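Local coordinates for endoglucanase (Clostridium thermocellum, PDB 2E4T), which probably hydrolyses internal beta-1,4-glucosidic bonds of cellulose and xyloglucan, this chain being the glycoside hydrolase family 44 part of a longer enzyme, at residues Asn201-Glu206 with Ser243-Gly248; Gly253-Ile258 with Lys333-Ile338; Gly273-Asp278 with Lys348-Thr353; Ile107-Ala112 with Val156-Phe161. All coordinates share one frame; numbering follows the deposited sequence.

Contact 1. Residues Asn201-Glu206 with Ser243-Gly248; sequences NVTAKE and SAPDWG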
loop_
_atom_site.group_PDB
_atom_site.type_symbol
_atom_site.label_atom_id
_atom_site.label_comp_id
_atom_site.label_asym_id
_atom_site.label_seq_id
_atom_site.Cartn_x
_atom_site.Cartn_y
_atom_site.Cartn_z
ATOM N N ASN A 201 5.081 -25.519 -3.021
ATOM C CA ASN A 201 5.706 -24.207 -2.997
ATOM C C ASN A 201 5.709 -23.642 -4.413
ATOM O O ASN A 201 6.190 -24.309 -5.357
ATOM C CB ASN A 201 7.156 -24.326 -2.487
ATOM C CG ASN A 201 7.216 -24.786 -1.042
ATOM O OD1 ASN A 201 6.338 -24.500 -0.246
ATOM N ND2 ASN A 201 8.264 -25.529 -0.686
ATOM N N VAL A 202 5.215 -22.395 -4.578
ATOM C CA VAL A 202 5.061 -21.858 -5.918
ATOM C C VAL A 202 6.383 -21.761 -6.644
ATOM O O VAL A 202 7.429 -21.348 -6.082
ATOM C CB VAL A 202 4.351 -20.487 -5.879
ATOM C CG1 VAL A 202 5.240 -19.399 -5.269
ATOM C CG2 VAL A 202 3.802 -20.111 -7.235
ATOM N N THR A 203 6.390 -22.109 -7.928
ATOM C CA THR A 203 7.557 -21.914 -8.766
ATOM C C THR A 203 7.536 -20.532 -9.419
ATOM O O THR A 203 6.460 -19.941 -9.654
ATOM C CB THR A 203 7.666 -23.033 -9.836
ATOM O OG1 THR A 203 6.535 -22.939 -10.693
ATOM C CG2 THR A 203 7.791 -24.406 -9.209
ATOM N N ALA A 204 8.725 -20.034 -9.718
ATOM C CA ALA A 204 8.807 -18.810 -10.500
ATOM C C ALA A 204 8.083 -18.971 -11.860
ATOM O O ALA A 204 7.370 -18.057 -12.303
ATOM C CB ALA A 204 10.272 -18.430 -10.695
ATOM N N LYS A 205 8.266 -20.123 -12.502
ATOM C CA LYS A 205 7.613 -20.339 -13.800
ATOM C C LYS A 205 6.082 -20.319 -13.658
ATOM O O LYS A 205 5.401 -19.711 -14.506
ATOM C CB LYS A 205 8.054 -21.657 -14.426
ATOM C CG LYS A 205 9.471 -21.598 -14.981
ATOM C CD LYS A 205 9.860 -22.900 -15.694
ATOM C CE LYS A 205 9.765 -24.180 -14.873
ATOM N NZ LYS A 205 10.641 -24.164 -13.667
ATOM N N GLU A 206 5.522 -20.971 -12.641
ATOM C CA GLU A 206 4.074 -20.967 -12.499
ATOM C C GLU A 206 3.590 -19.530 -12.254
ATOM O O GLU A 206 2.557 -19.116 -12.795
ATOM C CB GLU A 206 3.640 -21.877 -11.326
ATOM C CG GLU A 206 2.141 -21.809 -11.049
ATOM C CD GLU A 206 1.576 -22.637 -9.918
ATOM O OE1 GLU A 206 1.844 -23.849 -9.837
ATOM O OE2 GLU A 206 0.930 -22.017 -9.056
ATOM N N SER A 243 12.739 -18.995 -1.556
ATOM C CA SER A 243 13.501 -20.175 -1.909
ATOM C C SER A 243 12.714 -21.027 -2.921
ATOM O O SER A 243 12.648 -22.259 -2.775
ATOM C CB SER A 243 13.891 -20.998 -0.687
ATOM O OG SER A 243 14.615 -20.204 0.285
ATOM N N ALA A 244 12.160 -20.387 -3.955
ATOM C CA ALA A 244 11.266 -21.126 -4.855
ATOM C C ALA A 244 12.029 -22.302 -5.452
ATOM O O ALA A 244 13.220 -22.219 -5.767
ATOM C CB ALA A 244 10.763 -20.215 -5.955
ATOM N N PRO A 245 11.333 -23.430 -5.692
ATOM C CA PRO A 245 12.052 -24.651 -6.092
ATOM C C PRO A 245 12.798 -24.572 -7.399
ATOM O O PRO A 245 13.736 -25.363 -7.600
ATOM C CB PRO A 245 10.955 -25.737 -6.111
ATOM C CG PRO A 245 9.790 -25.219 -5.471
ATOM C CD PRO A 245 9.941 -23.751 -5.303
ATOM N N ASP A 246 12.391 -23.692 -8.299
ATOM C CA ASP A 246 13.048 -23.515 -9.596
ATOM C C ASP A 246 13.924 -22.263 -9.653
ATOM O O ASP A 246 14.421 -21.930 -10.736
ATOM C CB ASP A 246 12.063 -23.520 -10.762
ATOM C CG ASP A 246 11.047 -22.380 -10.673
ATOM O OD1 ASP A 246 10.950 -21.724 -9.614
ATOM O OD2 ASP A 246 10.340 -22.182 -11.723
ATOM N N TRP A 247 14.169 -21.601 -8.502
ATOM C CA TRP A 247 14.912 -20.345 -8.566
ATOM C C TRP A 247 16.376 -20.543 -8.958
ATOM O O TRP A 247 16.978 -19.664 -9.585
ATOM C CB TRP A 247 14.744 -19.553 -7.261
ATOM C CG TRP A 247 15.388 -18.217 -7.295
ATOM C CD1 TRP A 247 16.359 -17.796 -6.437
ATOM C CD2 TRP A 247 15.140 -17.114 -8.204
ATOM N NE1 TRP A 247 16.730 -16.500 -6.741
ATOM C CE2 TRP A 247 16.030 -16.084 -7.843
ATOM C CE3 TRP A 247 14.266 -16.905 -9.286
ATOM C CZ2 TRP A 247 16.101 -14.867 -8.529
ATOM C CZ3 TRP A 247 14.340 -15.683 -9.970
ATOM C CH2 TRP A 247 15.262 -14.702 -9.602
ATOM N N GLY A 248 16.949 -21.707 -8.656
ATOM C CA GLY A 248 18.351 -21.957 -9.037
ATOM C C GLY A 248 18.551 -21.948 -10.534
ATOM O O GLY A 248 19.665 -21.682 -11.007
#
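Ala244 and Pro245 rest on backbone carbonyls of the first segment. The methyl CB of Ala244 stands 3.5 Å from Val202 O, and the proline ring lies beside Asn201, Pro245 CG being 3.7 Å from Asn201 O. The amide end of that asparagine is engaged elsewhere, through OD1 with Ser191. Asp246 follows, inside a type I turn running from Ala244 to Trp247, and its carboxylate meets the start of helix 204-221. OD1 takes the amide of Ala204 on its syn lone pair (N to OD1 2.8 Å), and OD2 takes the amide of Lys205 the same way (N to OD2 3.0 Å, N-H...O 165°). Thr203 caps the helix locally, accepting from Glu206 N through OG1, while this aspartate from a distant loop of the TIM-barrel domain binds two successive first-turn amides; the partial positive charge of the helix start would be expected to stabilise it. OD2 also takes a charged donor: Lys205 bends at chi3 and chi4 (-57° and -60°), and Lys205 NZ reaches the anti lone pair of Asp246 OD2 at 2.8 Å in a salt bridge. Over one face of the carboxylate, Thr203 CB comes within 3.4 Å of Asp246 OD2, the two side chains crossing at about a right angle. Ala204 CB touches OD1 and also packs on Phe257 and Tyr260 of helix 257-272.

Contact 2. Residues Gly253-Ile258 with Lys333-Ile338; sequences GYRWFI and KDFLPI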
loop_
_atom_site.group_PDB
_atom_site.type_symbol
_atom_site.label_atom_id
_atom_site.label_comp_id
_atom_site.label_asym_id
_atom_site.label_seq_id
_atom_site.Cartn_x
_atom_site.Cartn_y
_atom_site.Cartn_z
ATOM N N GLY A 253 21.567 -15.265 -13.505
ATOM C CA GLY A 253 21.784 -13.945 -14.096
ATOM C C GLY A 253 20.938 -12.824 -13.512
ATOM O O GLY A 253 21.063 -11.659 -13.954
ATOM N N TYR A 254 20.067 -13.142 -12.547
ATOM C CA TYR A 254 19.226 -12.126 -11.928
ATOM C C TYR A 254 19.678 -11.893 -10.489
ATOM O O TYR A 254 19.867 -12.842 -9.712
ATOM C CB TYR A 254 17.767 -12.566 -11.922
ATOM C CG TYR A 254 17.156 -12.625 -13.296
ATOM C CD1 TYR A 254 16.733 -11.457 -13.944
ATOM C CD2 TYR A 254 16.992 -13.818 -13.964
ATOM C CE1 TYR A 254 16.109 -11.502 -15.176
ATOM C CE2 TYR A 254 16.416 -13.891 -15.210
ATOM C CZ TYR A 254 15.948 -12.751 -15.807
ATOM O OH TYR A 254 15.366 -12.849 -17.028
ATOM N N ARG A 255 19.771 -10.618 -10.119
ATOM C CA ARG A 255 20.218 -10.237 -8.810
ATOM C C ARG A 255 19.194 -10.655 -7.721
ATOM O O ARG A 255 19.576 -10.903 -6.559
ATOM C CB ARG A 255 20.472 -8.699 -8.771
ATOM C CG ARG A 255 21.318 -8.216 -7.606
ATOM C CD ARG A 255 21.688 -6.775 -7.789
ATOM N NE ARG A 255 20.579 -5.824 -7.530
ATOM C CZ ARG A 255 20.408 -5.067 -6.459
ATOM N NH1 ARG A 255 21.216 -5.163 -5.398
ATOM N NH2 ARG A 255 19.428 -4.170 -6.460
ATOM N N TRP A 256 17.914 -10.602 -8.074
ATOM C CA TRP A 256 16.820 -10.977 -7.172
ATOM C C TRP A 256 15.592 -11.273 -8.009
ATOM O O TRP A 256 15.512 -10.898 -9.219
ATOM C CB TRP A 256 16.531 -9.964 -6.071
ATOM C CG TRP A 256 16.203 -8.552 -6.428
ATOM C CD1 TRP A 256 16.411 -7.870 -7.625
ATOM C CD2 TRP A 256 15.687 -7.574 -5.511
ATOM N NE1 TRP A 256 16.064 -6.539 -7.476
ATOM C CE2 TRP A 256 15.611 -6.340 -6.203
ATOM C CE3 TRP A 256 15.300 -7.639 -4.167
ATOM C CZ2 TRP A 256 15.174 -5.180 -5.578
ATOM C CZ3 TRP A 256 14.876 -6.491 -3.553
ATOM C CH2 TRP A 256 14.811 -5.270 -4.258
ATOM N N PHE A 257 14.612 -11.914 -7.387
ATOM C CA PHE A 257 13.355 -12.268 -8.031
ATOM C C PHE A 257 12.639 -11.037 -8.577
ATOM O O PHE A 257 12.013 -11.136 -9.661
ATOM C CB PHE A 257 12.453 -13.091 -7.101
ATOM C CG PHE A 257 11.147 -13.395 -7.741
ATOM C CD1 PHE A 257 11.024 -14.396 -8.686
ATOM C CD2 PHE A 257 10.020 -12.639 -7.406
ATOM C CE1 PHE A 257 9.818 -14.613 -9.356
ATOM C CE2 PHE A 257 8.810 -12.850 -8.061
ATOM C CZ PHE A 257 8.700 -13.843 -9.039
ATOM N N ILE A 258 12.717 -9.883 -7.909
ATOM C CA ILE A 258 12.086 -8.679 -8.476
ATOM C C ILE A 258 12.504 -8.458 -9.912
ATOM O O ILE A 258 11.668 -8.145 -10.786
ATOM C CB ILE A 258 12.525 -7.451 -7.624
ATOM C CG1 ILE A 258 11.992 -7.539 -6.176
ATOM C CG2 ILE A 258 12.131 -6.153 -8.303
ATOM C CD1 ILE A 258 10.485 -7.482 -6.041
ATOM N N LYS A 333 22.385 -5.422 2.792
ATOM C CA LYS A 333 22.738 -4.036 2.490
ATOM C C LYS A 333 22.743 -3.735 1.002
ATOM O O LYS A 333 22.487 -2.581 0.602
ATOM C CB LYS A 333 24.112 -3.687 3.076
ATOM C CG LYS A 333 24.095 -3.613 4.613
ATOM C CD LYS A 333 25.511 -3.363 5.121
ATOM C CE LYS A 333 25.542 -3.137 6.651
ATOM N NZ LYS A 333 25.167 -4.318 7.353
ATOM N N ASP A 334 23.044 -4.721 0.158
ATOM C CA ASP A 334 23.061 -4.507 -1.271
ATOM C C ASP A 334 21.704 -4.143 -1.853
ATOM O O ASP A 334 21.639 -3.670 -2.990
ATOM C CB ASP A 334 23.606 -5.738 -1.982
ATOM C CG ASP A 334 23.837 -5.525 -3.462
ATOM O OD1 ASP A 334 24.566 -4.576 -3.814
ATOM O OD2 ASP A 334 23.374 -6.355 -4.292
ATOM N N PHE A 335 20.627 -4.351 -1.072
ATOM C CA PHE A 335 19.262 -4.082 -1.546
ATOM C C PHE A 335 18.618 -2.895 -0.825
ATOM O O PHE A 335 17.421 -2.647 -1.012
ATOM C CB PHE A 335 18.396 -5.334 -1.387
ATOM C CG PHE A 335 18.890 -6.484 -2.216
ATOM C CD1 PHE A 335 18.508 -6.596 -3.559
ATOM C CD2 PHE A 335 19.719 -7.465 -1.664
ATOM C CE1 PHE A 335 18.967 -7.637 -4.309
ATOM C CE2 PHE A 335 20.157 -8.548 -2.437
ATOM C CZ PHE A 335 19.778 -8.629 -3.749
ATOM N N LEU A 336 19.409 -2.180 0.007
ATOM C CA LEU A 336 18.911 -1.025 0.765
ATOM C C LEU A 336 19.587 0.230 0.222
ATOM O O LEU A 336 20.757 0.189 -0.195
ATOM C CB LEU A 336 19.213 -1.177 2.235
ATOM C CG LEU A 336 18.570 -2.383 2.889
ATOM C CD1 LEU A 336 18.946 -2.423 4.391
ATOM C CD2 LEU A 336 17.025 -2.377 2.692
ATOM N N PRO A 337 18.889 1.380 0.237
ATOM C CA PRO A 337 17.527 1.570 0.734
ATOM C C PRO A 337 16.522 0.933 -0.216
ATOM O O PRO A 337 16.757 0.811 -1.438
ATOM C CB PRO A 337 17.368 3.086 0.781
ATOM C CG PRO A 337 18.348 3.605 -0.288
ATOM C CD PRO A 337 19.508 2.642 -0.231
ATOM N N ILE A 338 15.373 0.474 0.309
ATOM C CA ILE A 338 14.551 -0.438 -0.479
ATOM C C ILE A 338 13.810 0.250 -1.615
ATOM O O ILE A 338 13.732 -0.339 -2.706
ATOM C CB ILE A 338 13.606 -1.277 0.439
ATOM C CG1 ILE A 338 12.957 -2.425 -0.338
ATOM C CG2 ILE A 338 12.579 -0.450 1.161
ATOM C CD1 ILE A 338 13.925 -3.484 -0.843
#
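The indole of Trp256 carries Phe335 on one face and Ile258 CB on the other, with Ile338 CD1 in plane at its edge. Phe335 is itself placed between Trp256 and the guanidinium of Arg255. In the TIM-like barrel domain this small cluster of two aromatic rings and a guanidinium joins the start of helix 257-272 to the loop ahead of helix 338-349. The pair of rings is oblique, planes at 37° and centroids 4.7 Å apart, and Phe335 CD1 approaches Trp256 CE3 to 3.4 Å. At the far end of the indole, Trp256 CH2 lies 4.0 Å from Ile338 CD1. Trp256 NE1 bonds to Ser345 of helix 338-349. The guanidinium runs nearly parallel to the phenyl plane, 16° away, with Arg255 NH1 3.5 Å from Phe335 CE1. Asn341 takes NH2 beyond. Both partners of NH1 belong to Asp334 and lie close to the guanidinium plane. Arg255 NH1 is 2.9 Å from Asp334 O, which it meets from above the carbonyl plane. In the conformer described, Arg255 NH1 also forms a salt bridge with Asp334 OD2 at 2.7 Å, the nitrogen coming down on the carboxylate from above its plane.

Contact 3. Residues Gly273-Asp278 with Lys348-Thr353; sequences GKRLLD and KYYPGT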
loop_
_atom_site.group_PDB
_atom_site.type_symbol
_atom_site.label_atom_id
_atom_site.label_comp_id
_atom_site.label_asym_id
_atom_site.label_seq_id
_atom_site.Cartn_x
_atom_site.Cartn_y
_atom_site.Cartn_z
ATOM N N GLY A 273 2.109 -7.424 -27.267
ATOM C CA GLY A 273 1.902 -6.119 -27.853
ATOM C C GLY A 273 1.173 -5.114 -26.988
ATOM O O GLY A 273 0.704 -4.098 -27.496
ATOM N N LYS A 274 1.098 -5.371 -25.669
ATOM C CA LYS A 274 0.557 -4.373 -24.764
ATOM C C LYS A 274 1.096 -4.645 -23.363
ATOM O O LYS A 274 1.505 -5.762 -23.056
ATOM C CB LYS A 274 -0.959 -4.377 -24.693
ATOM C CG LYS A 274 -1.547 -5.585 -24.153
ATOM C CD LYS A 274 -2.998 -5.455 -24.569
ATOM C CE LYS A 274 -3.687 -6.631 -24.029
ATOM N NZ LYS A 274 -5.042 -6.882 -24.682
ATOM N N ARG A 275 1.056 -3.613 -22.514
ATOM C CA ARG A 275 1.551 -3.740 -21.171
ATOM C C ARG A 275 0.677 -4.694 -20.362
ATOM O O ARG A 275 -0.546 -4.490 -20.245
ATOM C CB ARG A 275 1.566 -2.356 -20.522
ATOM C CG ARG A 275 1.909 -2.391 -19.033
ATOM C CD ARG A 275 2.106 -0.943 -18.476
ATOM N NE ARG A 275 3.357 -0.336 -18.928
ATOM C CZ ARG A 275 4.527 -0.489 -18.299
ATOM N NH1 ARG A 275 4.644 -1.323 -17.236
ATOM N NH2 ARG A 275 5.583 0.211 -18.731
ATOM N N LEU A 276 1.303 -5.692 -19.723
ATOM C CA LEU A 276 0.561 -6.667 -18.932
ATOM C C LEU A 276 0.809 -6.505 -17.434
ATOM O O LEU A 276 0.078 -7.107 -16.620
ATOM C CB LEU A 276 0.914 -8.117 -19.344
ATOM C CG LEU A 276 0.513 -8.426 -20.784
ATOM C CD1 LEU A 276 0.966 -9.847 -21.118
ATOM C CD2 LEU A 276 -0.984 -8.307 -21.022
ATOM N N LEU A 277 1.838 -5.756 -17.027
ATOM C CA LEU A 277 2.063 -5.436 -15.617
ATOM C C LEU A 277 2.059 -3.910 -15.528
ATOM O O LEU A 277 2.924 -3.271 -16.136
ATOM C CB LEU A 277 3.410 -5.940 -15.133
ATOM C CG LEU A 277 3.763 -5.603 -13.683
ATOM C CD1 LEU A 277 2.826 -6.301 -12.685
ATOM C CD2 LEU A 277 5.200 -5.847 -13.394
ATOM N N ASP A 278 1.108 -3.354 -14.770
ATOM C CA ASP A 278 1.078 -1.907 -14.593
ATOM C C ASP A 278 1.812 -1.459 -13.336
ATOM O O ASP A 278 2.429 -0.370 -13.336
ATOM C CB ASP A 278 -0.356 -1.405 -14.572
ATOM C CG ASP A 278 -1.018 -1.652 -15.903
ATOM O OD1 ASP A 278 -0.776 -0.831 -16.831
ATOM O OD2 ASP A 278 -1.740 -2.670 -16.027
ATOM N N LYS A 348 15.630 -0.658 -14.961
ATOM C CA LYS A 348 16.481 -1.553 -15.722
ATOM C C LYS A 348 15.684 -2.592 -16.499
ATOM O O LYS A 348 16.083 -2.964 -17.610
ATOM C CB LYS A 348 17.470 -2.272 -14.761
ATOM C CG LYS A 348 18.606 -1.369 -14.238
ATOM C CD LYS A 348 19.453 -2.033 -13.156
ATOM C CE LYS A 348 20.676 -1.148 -12.861
ATOM N NZ LYS A 348 21.282 -1.491 -11.570
ATOM N N TYR A 349 14.602 -3.125 -15.910
ATOM C CA TYR A 349 13.931 -4.291 -16.461
ATOM C C TYR A 349 12.521 -4.045 -17.001
ATOM O O TYR A 349 12.065 -4.815 -17.865
ATOM C CB TYR A 349 13.918 -5.430 -15.467
ATOM C CG TYR A 349 15.293 -6.019 -15.260
ATOM C CD1 TYR A 349 16.064 -5.737 -14.137
ATOM C CD2 TYR A 349 15.844 -6.905 -16.233
ATOM C CE1 TYR A 349 17.344 -6.268 -13.993
ATOM C CE2 TYR A 349 17.123 -7.429 -16.081
ATOM C CZ TYR A 349 17.850 -7.138 -14.934
ATOM O OH TYR A 349 19.089 -7.685 -14.821
ATOM N N TYR A 350 11.792 -3.027 -16.524
ATOM C CA TYR A 350 10.494 -2.755 -17.131
ATOM C C TYR A 350 10.135 -1.287 -16.924
ATOM O O TYR A 350 9.254 -0.915 -16.094
ATOM C CB TYR A 350 9.388 -3.681 -16.615
ATOM C CG TYR A 350 8.146 -3.737 -17.485
ATOM C CD1 TYR A 350 7.188 -4.720 -17.275
ATOM C CD2 TYR A 350 7.953 -2.837 -18.520
ATOM C CE1 TYR A 350 6.063 -4.801 -18.061
ATOM C CE2 TYR A 350 6.841 -2.934 -19.353
ATOM C CZ TYR A 350 5.878 -3.899 -19.124
ATOM O OH TYR A 350 4.751 -4.000 -19.909
ATOM N N PRO A 351 10.820 -0.387 -17.642
ATOM C CA PRO A 351 10.600 1.047 -17.449
ATOM C C PRO A 351 9.134 1.404 -17.586
ATOM O O PRO A 351 8.407 0.854 -18.422
ATOM C CB PRO A 351 11.446 1.718 -18.561
ATOM C CG PRO A 351 12.428 0.734 -18.947
ATOM C CD PRO A 351 11.881 -0.660 -18.624
ATOM N N GLY A 352 8.688 2.366 -16.758
ATOM C CA GLY A 352 7.317 2.809 -16.857
ATOM C C GLY A 352 6.355 2.056 -15.920
ATOM O O GLY A 352 5.208 2.459 -15.753
ATOM N N THR A 353 6.819 0.947 -15.341
ATOM C CA THR A 353 6.034 0.238 -14.337
ATOM C C THR A 353 5.963 1.094 -13.067
ATOM O O THR A 353 6.959 1.712 -12.677
ATOM C CB THR A 353 6.678 -1.131 -14.067
ATOM O OG1 THR A 353 6.801 -1.829 -15.316
ATOM C CG2 THR A 353 5.875 -1.981 -13.106
HETATM O O HOH W 1 2.611 1.322 -15.595
#
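Asp278 and Thr353 bring the backbones closest, their CA atoms 5.4 Å apart, where a type II turn from Tyr350 to Thr353 faces the loop ahead of strand 279-284. The guanidinium of Arg275 lies flat on the Tyr350 ring, planes at 16° and centres 4.2 Å apart, a cation-pi stack. Arg275 CG is anti to its backbone N (chi1 173°), and the chain bends at chi3 (-73°), which places NE. All three acceptors lie near the guanidinium plane: NH1 gives bonds to Leu277 O at 2.8 Å, nearly along the C=O axis, and to Thr353 OG1 at 2.9 Å, while NH2 reaches Pro351 O at 2.9 Å. The opposite face carries Gly352 O and a water that donates to both Gly352 O and Asp278 O. Thr353 OG1 also bonds to Tyr350 O, which accepts Thr353 N from the same face, so the hydroxyl meets the arginine already tied. Leu277 CD2 touches Thr353 CG2 at 3.9 Å. Tyr350 OH continues to Ser269 of helix 257-272, and Asp278 pairs with Lys219 of helix 204-221. Backbone bonds from Asp278 to Ile227 and Lys354 lead into the barrel sheet, where strand 279-284 runs parallel between strands 226-232 and 354-360.

Contact 4. Residues Ile107-Ala112 with Val156-Phe161; sequences ITLQAA and VYMDEF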
loop_
_atom_site.group_PDB
_atom_site.type_symbol
_atom_site.label_atom_id
_atom_site.label_comp_id
_atom_site.label_asym_id
_atom_site.label_seq_id
_atom_site.Cartn_x
_atom_site.Cartn_y
_atom_site.Cartn_z
ATOM N N ILE A 107 -9.038 -4.405 -6.480
ATOM C CA ILE A 107 -9.698 -5.666 -6.151
ATOM C C ILE A 107 -8.766 -6.838 -6.462
ATOM O O ILE A 107 -8.297 -6.990 -7.591
ATOM C CB ILE A 107 -11.019 -5.799 -6.961
ATOM C CG1 ILE A 107 -12.005 -4.696 -6.587
ATOM C CG2 ILE A 107 -11.630 -7.198 -6.799
ATOM C CD1 ILE A 107 -12.357 -4.578 -5.115
ATOM N N THR A 108 -8.585 -7.700 -5.462
ATOM C CA THR A 108 -7.788 -8.920 -5.696
ATOM C C THR A 108 -8.607 -9.949 -6.449
ATOM O O THR A 108 -9.762 -10.277 -6.078
ATOM C CB THR A 108 -7.311 -9.472 -4.377
ATOM O OG1 THR A 108 -6.422 -8.495 -3.760
ATOM C CG2 THR A 108 -6.514 -10.766 -4.560
ATOM N N LEU A 109 -7.981 -10.482 -7.499
ATOM C CA LEU A 109 -8.478 -11.625 -8.255
ATOM C C LEU A 109 -7.690 -12.878 -7.821
ATOM O O LEU A 109 -6.619 -12.813 -7.232
ATOM C CB LEU A 109 -8.333 -11.384 -9.766
ATOM C CG LEU A 109 -9.078 -10.136 -10.269
ATOM C CD1 LEU A 109 -8.785 -9.972 -11.772
ATOM C CD2 LEU A 109 -10.575 -10.236 -10.003
ATOM N N GLN A 110 -8.286 -14.047 -8.161
ATOM C CA GLN A 110 -7.866 -15.310 -7.581
ATOM C C GLN A 110 -7.004 -16.102 -8.581
ATOM O O GLN A 110 -7.453 -16.436 -9.685
ATOM C CB GLN A 110 -9.140 -16.104 -7.221
ATOM C CG GLN A 110 -9.905 -15.470 -6.061
ATOM C CD GLN A 110 -10.479 -14.087 -6.343
ATOM O OE1 GLN A 110 -11.177 -13.880 -7.359
ATOM N NE2 GLN A 110 -10.200 -13.133 -5.440
ATOM N N ALA A 111 -5.764 -16.393 -8.162
ATOM C CA ALA A 111 -4.810 -17.042 -9.018
ATOM C C ALA A 111 -4.193 -18.310 -8.433
ATOM O O ALA A 111 -3.534 -19.060 -9.150
ATOM C CB ALA A 111 -3.689 -16.096 -9.483
ATOM N N ALA A 112 -4.353 -18.565 -7.132
ATOM C CA ALA A 112 -3.715 -19.726 -6.510
ATOM C C ALA A 112 -4.252 -21.038 -7.123
ATOM O O ALA A 112 -3.530 -22.040 -7.107
ATOM C CB ALA A 112 -3.900 -19.718 -5.011
ATOM N N VAL A 156 -14.840 -21.399 -11.884
ATOM C CA VAL A 156 -15.124 -19.977 -11.652
ATOM C C VAL A 156 -14.181 -19.192 -12.570
ATOM O O VAL A 156 -12.991 -19.507 -12.635
ATOM C CB VAL A 156 -14.888 -19.642 -10.169
ATOM C CG1 VAL A 156 -15.004 -18.199 -9.899
ATOM C CG2 VAL A 156 -15.908 -20.431 -9.276
ATOM N N TYR A 157 -14.726 -18.204 -13.281
ATOM C CA TYR A 157 -13.975 -17.549 -14.341
ATOM C C TYR A 157 -13.632 -16.091 -13.941
ATOM O O TYR A 157 -14.530 -15.299 -13.619
ATOM C CB TYR A 157 -14.796 -17.524 -15.642
ATOM C CG TYR A 157 -15.101 -18.931 -16.102
ATOM C CD1 TYR A 157 -14.127 -19.692 -16.708
ATOM C CD2 TYR A 157 -16.365 -19.505 -15.915
ATOM C CE1 TYR A 157 -14.387 -20.987 -17.139
ATOM C CE2 TYR A 157 -16.623 -20.820 -16.320
ATOM C CZ TYR A 157 -15.612 -21.542 -16.959
ATOM O OH TYR A 157 -15.822 -22.840 -17.375
ATOM N N MET A 158 -12.345 -15.769 -13.989
ATOM C CA MET A 158 -11.947 -14.407 -13.604
ATOM C C MET A 158 -12.407 -13.340 -14.582
ATOM O O MET A 158 -12.813 -12.251 -14.144
ATOM C CB MET A 158 -10.435 -14.298 -13.349
ATOM C CG MET A 158 -9.966 -15.071 -12.128
ATOM S SD MET A 158 -10.746 -14.522 -10.593
ATOM C CE MET A 158 -12.005 -15.770 -10.366
ATOM N N ASP A 159 -12.318 -13.601 -15.885
ATOM C CA ASP A 159 -12.769 -12.577 -16.811
ATOM C C ASP A 159 -14.290 -12.325 -16.663
ATOM O O ASP A 159 -14.730 -11.192 -16.831
ATOM C CB ASP A 159 -12.313 -12.840 -18.252
ATOM C CG ASP A 159 -12.795 -14.135 -18.873
ATOM O OD1 ASP A 159 -13.426 -14.998 -18.241
ATOM O OD2 ASP A 159 -12.463 -14.257 -20.120
ATOM N N GLU A 160 -15.068 -13.371 -16.350
ATOM C CA GLU A 160 -16.486 -13.205 -16.154
ATOM C C GLU A 160 -16.770 -12.335 -14.908
ATOM O O GLU A 160 -17.689 -11.505 -14.905
ATOM C CB GLU A 160 -17.166 -14.567 -16.064
ATOM C CG GLU A 160 -18.684 -14.456 -16.105
ATOM C CD GLU A 160 -19.337 -15.829 -16.239
ATOM O OE1 GLU A 160 -19.030 -16.738 -15.399
ATOM O OE2 GLU A 160 -20.154 -16.008 -17.188
ATOM N N PHE A 161 -15.957 -12.520 -13.851
ATOM C CA PHE A 161 -16.051 -11.690 -12.643
ATOM C C PHE A 161 -15.780 -10.215 -13.026
ATOM O O PHE A 161 -16.557 -9.302 -12.669
ATOM C CB PHE A 161 -15.034 -12.242 -11.654
ATOM C CG PHE A 161 -14.873 -11.567 -10.301
ATOM C CD1 PHE A 161 -15.776 -10.653 -9.767
ATOM C CD2 PHE A 161 -13.755 -11.947 -9.551
ATOM C CE1 PHE A 161 -15.537 -10.097 -8.522
ATOM C CE2 PHE A 161 -13.528 -11.398 -8.290
ATOM C CZ PHE A 161 -14.420 -10.482 -7.780
#
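Apolar packing joins Leu109 and Ile107 to the first turn of helix 158-169. Leu109 CD2 lies 3.6 Å from Phe161 CE2, while Leu109 CB stands 4.0 Å from Met158 SD; Ile107 CG2 adds a looser touch at Phe161 CZ. Phe161 CG is anti to its backbone N (chi1 179°), which extends the side chain toward the strand, and Trp53 stacks on the ring. These residues pack between barrel strand 104-109 and the next helix of the beta/alpha fold, 158-169, with Leu214 of helix 204-221 touching both Leu109 and Met158. Polar contacts gather at Gln110. Its backbone N makes a weak bond to Met158 SD, long at 3.5 Å but straight (168°). The side chain bends at chi2 (65°), which turns CD back, and crosses Met158 at about a right angle; Gln110 OE1 lies 3.3 Å from Met158 SD and 3.5 Å from Phe161 CE2, at the edge of the ring. Gln110 NE2 is held by Thr108 O, 3.0 Å away and approached from above the carbonyl plane, and by Thr48 O. A calcium ion lies about 9 Å from the Met158 side chain, and the side chain of its ligand Glu54 about 7 Å from that of Phe161.

Overall arrangement
Following the chain, contact 4 comes first, closing the excursion from barrel strand 104-109 to helix 158-169, an excursion that includes strands 114-116, 134-138 and 155-157. Contact 1 then closes a loop from the start of helix 204-221, through strand 226-232, to helix 247-250. Contacts 2 and 3 follow it and cross, since 253-258, 273-278, 333-338 and 348-353 alternate: they bind the beginning and end of helix 257-272 to the two ends of helix 338-349. None of the four nests in another. Contacts 1 and 2 touch, Trp247 lying against Trp256 and Phe257; Tyr254 and Tyr349 join contacts 2 and 3. Contact 4 stands about 22 Å, centre to centre, from contacts 1 and 3.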